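Local coordinates for surface-associated protein CshB (Streptococcus gordonii, PDB 6YZG) that probably binds host fibronectin as a cell-wall-anchored streptococcal adhesin, this piece holding its second non-repetitive domain, at residues Pro44-Glu49 with Tyr208-Pro213. Residues are numbered along the deposited sequence; the frame is centred on the assembly and turned at random.
Sequences PFNSTE and YKYLSP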
ATOM      1  N   PRO A  44       3.346  25.045   4.526  1.00  9.18           N
ATOM      2  CA  PRO A  44       2.700  23.820   4.995  1.00  9.40           C
ATOM      3  C   PRO A  44       1.476  24.050   5.900  1.00  8.77           C
ATOM      4  O   PRO A  44       1.128  25.153   6.246  1.00  9.25           O
ATOM      5  CB  PRO A  44       3.817  23.144   5.776  1.00  9.88           C
ATOM      6  CG  PRO A  44       4.544  24.329   6.398  1.00  9.74           C
ATOM      7  CD  PRO A  44       4.601  25.347   5.263  1.00 10.05           C
ATOM      8  N   PHE A  45       0.758  22.967   6.131  1.00  8.57           N
ATOM      9  CA  PHE A  45      -0.584  23.041   6.758  1.00  8.59           C
ATOM     10  C   PHE A  45      -0.488  23.643   8.181  1.00  8.75           C
ATOM     11  O   PHE A  45      -1.443  24.304   8.611  1.00  9.50           O
ATOM     12  CB  PHE A  45      -1.236  21.676   6.792  1.00  8.93           C
ATOM     13  CG  PHE A  45      -2.681  21.640   7.194  1.00  9.00           C
ATOM     14  CD1 PHE A  45      -3.669  22.179   6.384  1.00  9.23           C
ATOM     15  CD2 PHE A  45      -3.027  21.098   8.410  1.00  8.41           C
ATOM     16  CE1 PHE A  45      -4.985  22.087   6.800  1.00 10.81           C
ATOM     17  CE2 PHE A  45      -4.354  21.038   8.834  1.00  9.07           C
ATOM     18  CZ  PHE A  45      -5.318  21.533   8.002  1.00 10.08           C
ATOM     19  N   ASN A  46       0.599  23.441   8.880  1.00  9.22           N
ATOM     20  CA  ASN A  46       0.807  23.980  10.266  1.00  9.86           C
ATOM     21  C   ASN A  46       0.938  25.501  10.240  1.00 10.72           C
ATOM     22  O   ASN A  46       0.983  26.093  11.334  1.00 11.04           O
ATOM     23  CB  ASN A  46       2.009  23.305  10.908  1.00 10.47           C
ATOM     24  CG  ASN A  46       3.292  23.396  10.122  1.00 10.57           C
ATOM     25  OD1 ASN A  46       3.313  22.975   8.979  1.00 12.39           O
ATOM     26  ND2 ASN A  46       4.415  23.859  10.682  1.00 14.12           N
ATOM     27  N   SER A  47       0.944  26.141   9.090  1.00  9.92           N
ATOM     28  CA  SER A  47       0.915  27.610   8.950  1.00 10.45           C
ATOM     29  C   SER A  47      -0.473  28.159   8.709  1.00 11.10           C
ATOM     30  O   SER A  47      -0.577  29.417   8.579  1.00 13.58           O
ATOM     31  CB  SER A  47       1.817  28.098   7.841  1.00 10.94           C
ATOM     32  OG  SER A  47       1.302  27.815   6.555  1.00 12.22           O
ATOM     33  N   THR A  48      -1.468  27.307   8.552  1.00 10.54           N
ATOM     34  CA  THR A  48      -2.810  27.798   8.145  1.00 10.76           C
ATOM     35  C   THR A  48      -3.706  28.192   9.322  1.00 11.42           C
ATOM     36  O   THR A  48      -3.528  27.705  10.384  1.00 10.46           O
ATOM     37  CB  THR A  48      -3.563  26.752   7.307  1.00 11.03           C
ATOM     38  OG1 THR A  48      -3.844  25.602   8.108  1.00 10.25           O
ATOM     39  CG2 THR A  48      -2.794  26.320   6.082  1.00 12.32           C
ATOM     40  N   GLU A  49      -4.684  29.040   9.042  1.00 13.39           N
ATOM     41  CA  GLU A  49      -5.700  29.423  10.057  1.00 14.41           C
ATOM     42  C   GLU A  49      -6.547  28.193  10.406  1.00 13.31           C
ATOM     43  O   GLU A  49      -6.991  28.115  11.483  1.00 14.04           O
ATOM     44  CB  GLU A  49      -6.592  30.552   9.548  1.00 16.08           C
ATOM     45  CG  GLU A  49      -5.830  31.828   9.347  1.00 19.80           C
ATOM     46  CD  GLU A  49      -5.656  32.750  10.534  1.00 22.80           C
ATOM     47  OE1 GLU A  49      -6.337  32.574  11.530  1.00 29.25           O
ATOM     48  OE2 GLU A  49      -4.861  33.701  10.402  1.00 33.16           O
ATOM     49  N   TYR A 208      -1.823  14.961  15.003  1.00 11.80           N
ATOM     50  CA  TYR A 208      -3.216  14.525  15.231  1.00 11.93           C
ATOM     51  C   TYR A 208      -4.177  15.597  14.719  1.00 12.51           C
ATOM     52  O   TYR A 208      -5.349  15.240  14.377  1.00 14.31           O
ATOM     53  CB  TYR A 208      -3.483  14.242  16.709  1.00 14.59           C
ATOM     54  CG  TYR A 208      -2.605  13.154  17.219  1.00 17.39           C
ATOM     55  CD1 TYR A 208      -2.677  11.870  16.707  1.00 18.00           C
ATOM     56  CD2 TYR A 208      -1.707  13.418  18.244  1.00 23.58           C
ATOM     57  CE1 TYR A 208      -1.868  10.845  17.208  1.00 22.88           C
ATOM     58  CE2 TYR A 208      -0.848  12.432  18.692  1.00 25.50           C
ATOM     59  CZ  TYR A 208      -0.930  11.146  18.182  1.00 24.69           C
ATOM     60  OH  TYR A 208      -0.066  10.191  18.679  1.00 28.07           O
ATOM     61  N   LYS A 209      -3.754  16.841  14.660  1.00 11.07           N
ATOM     62  CA  LYS A 209      -4.614  17.944  14.155  1.00 11.69           C
ATOM     63  C   LYS A 209      -4.390  18.135  12.640  1.00 11.01           C
ATOM     64  O   LYS A 209      -5.000  19.055  12.086  1.00 11.08           O
ATOM     65  CB  LYS A 209      -4.495  19.228  14.967  1.00 13.70           C
ATOM     66  CG  LYS A 209      -4.929  19.030  16.422  1.00 16.57           C
ATOM     67  CD  LYS A 209      -6.317  18.405  16.524  1.00 18.27           C
ATOM     68  CE  LYS A 209      -6.789  18.116  17.946  1.00 22.66           C
ATOM     69  NZ  LYS A 209      -6.982  19.364  18.714  1.00 26.99           N
ATOM     70  N   TYR A 210      -3.621  17.309  11.949  1.00  9.36           N
ATOM     71  CA  TYR A 210      -3.711  17.165  10.463  1.00 10.59           C
ATOM     72  C   TYR A 210      -4.904  16.285  10.132  1.00 11.26           C
ATOM     73  O   TYR A 210      -5.365  16.351   8.999  1.00 11.68           O
ATOM     74  CB  TYR A 210      -2.418  16.614   9.879  1.00  9.75           C
ATOM     75  CG  TYR A 210      -1.356  17.634   9.568  1.00  8.73           C
ATOM     76  CD1 TYR A 210      -0.972  18.614  10.469  1.00  8.94           C
ATOM     77  CD2 TYR A 210      -0.705  17.615   8.350  1.00  8.91           C
ATOM     78  CE1 TYR A 210       0.002  19.528  10.146  1.00  9.87           C
ATOM     79  CE2 TYR A 210       0.294  18.510   8.021  1.00  9.53           C
ATOM     80  CZ  TYR A 210       0.641  19.488   8.912  1.00  9.39           C
ATOM     81  OH  TYR A 210       1.669  20.374   8.664  1.00  9.94           O
ATOM     82  N   LEU A 211      -5.327  15.373  11.000  1.00 11.12           N
ATOM     83  CA  LEU A 211      -6.399  14.435  10.701  1.00 11.55           C
ATOM     84  C   LEU A 211      -7.709  15.167  10.560  1.00 11.34           C
ATOM     85  O   LEU A 211      -7.929  16.221  11.182  1.00 12.09           O
ATOM     86  CB  LEU A 211      -6.423  13.382  11.805  1.00 12.32           C
ATOM     87  CG  LEU A 211      -5.151  12.562  11.970  1.00 12.43           C
ATOM     88  CD1 LEU A 211      -5.363  11.478  13.018  1.00 13.53           C
ATOM     89  CD2 LEU A 211      -4.644  12.057  10.655  1.00 14.49           C
ATOM     90  N   SER A 212      -8.597  14.606   9.754  1.00 10.52           N
ATOM     91  CA  SER A 212      -9.933  15.215   9.583  1.00 11.44           C
ATOM     92  C   SER A 212     -10.704  15.193  10.888  1.00 11.74           C
ATOM     93  O   SER A 212     -10.776  14.170  11.573  1.00 13.64           O
ATOM     94  CB  SER A 212     -10.715  14.501   8.522  1.00 10.33           C
ATOM     95  OG  SER A 212     -11.940  15.207   8.309  1.00 11.07           O
ATOM     96  N   PRO A 213     -11.390  16.267  11.225  1.00 12.81           N
ATOM     97  CA  PRO A 213     -12.378  16.240  12.322  1.00 14.32           C
ATOM     98  C   PRO A 213     -13.542  15.308  12.022  1.00 13.82           C
ATOM     99  O   PRO A 213     -14.188  14.810  12.918  1.00 14.71           O
ATOM    100  CB  PRO A 213     -12.904  17.691  12.310  1.00 14.70           C
ATOM    101  CG  PRO A 213     -11.836  18.509  11.761  1.00 14.26           C
ATOM    102  CD  PRO A 213     -11.173  17.628  10.727  1.00 12.07           C
TER
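A T-shaped aromatic pair, F45 with Y210, joins two loops of the CshA-type non-repetitive domain 2: the one leading from strand 33-41 into helix 49-55, and the one between helix 198-201 and strand 224-229. The ring planes stand at 72° with centroids 5.0 Å apart, and F45 CD2 lies over the centre of the Y210 ring, which identifies F45 as the edge and Y210 as the face. The two side chains run antiparallel alongside one another, F45 CB reaching Y210 CZ at 3.6 Å, while one atom further along the same edge as CD2, F45 CE2 comes within 3.9 Å of K209 O, near the ring plane. With chi1 at -170°, F45 CG is trans to its own nitrogen, and the ring is carried over the tyrosine.

The phenol oxygen ends beside the 3-10 turn 45-47. N46 N gives Y210 OH a weak bond, 3.3 Å long and bent to 127° at the hydrogen. N46 OD1 lies 3.1 Å from the same oxygen, but the polar ends are joined through N120, whose OD1 bonds Y210 OH and whose ND2 bonds N46 OD1.

The turn itself is closed by S47 N and S47 OG, both bonded to P44 O, and T48 OG1 meets F45 O at 2.8 Å. T48 is also the N-cap of helix 49-55, its OG1 bonded to Y51 N. Y249 of the second subunit packs edge-to-face with F45, bringing the pair to the subunit interface.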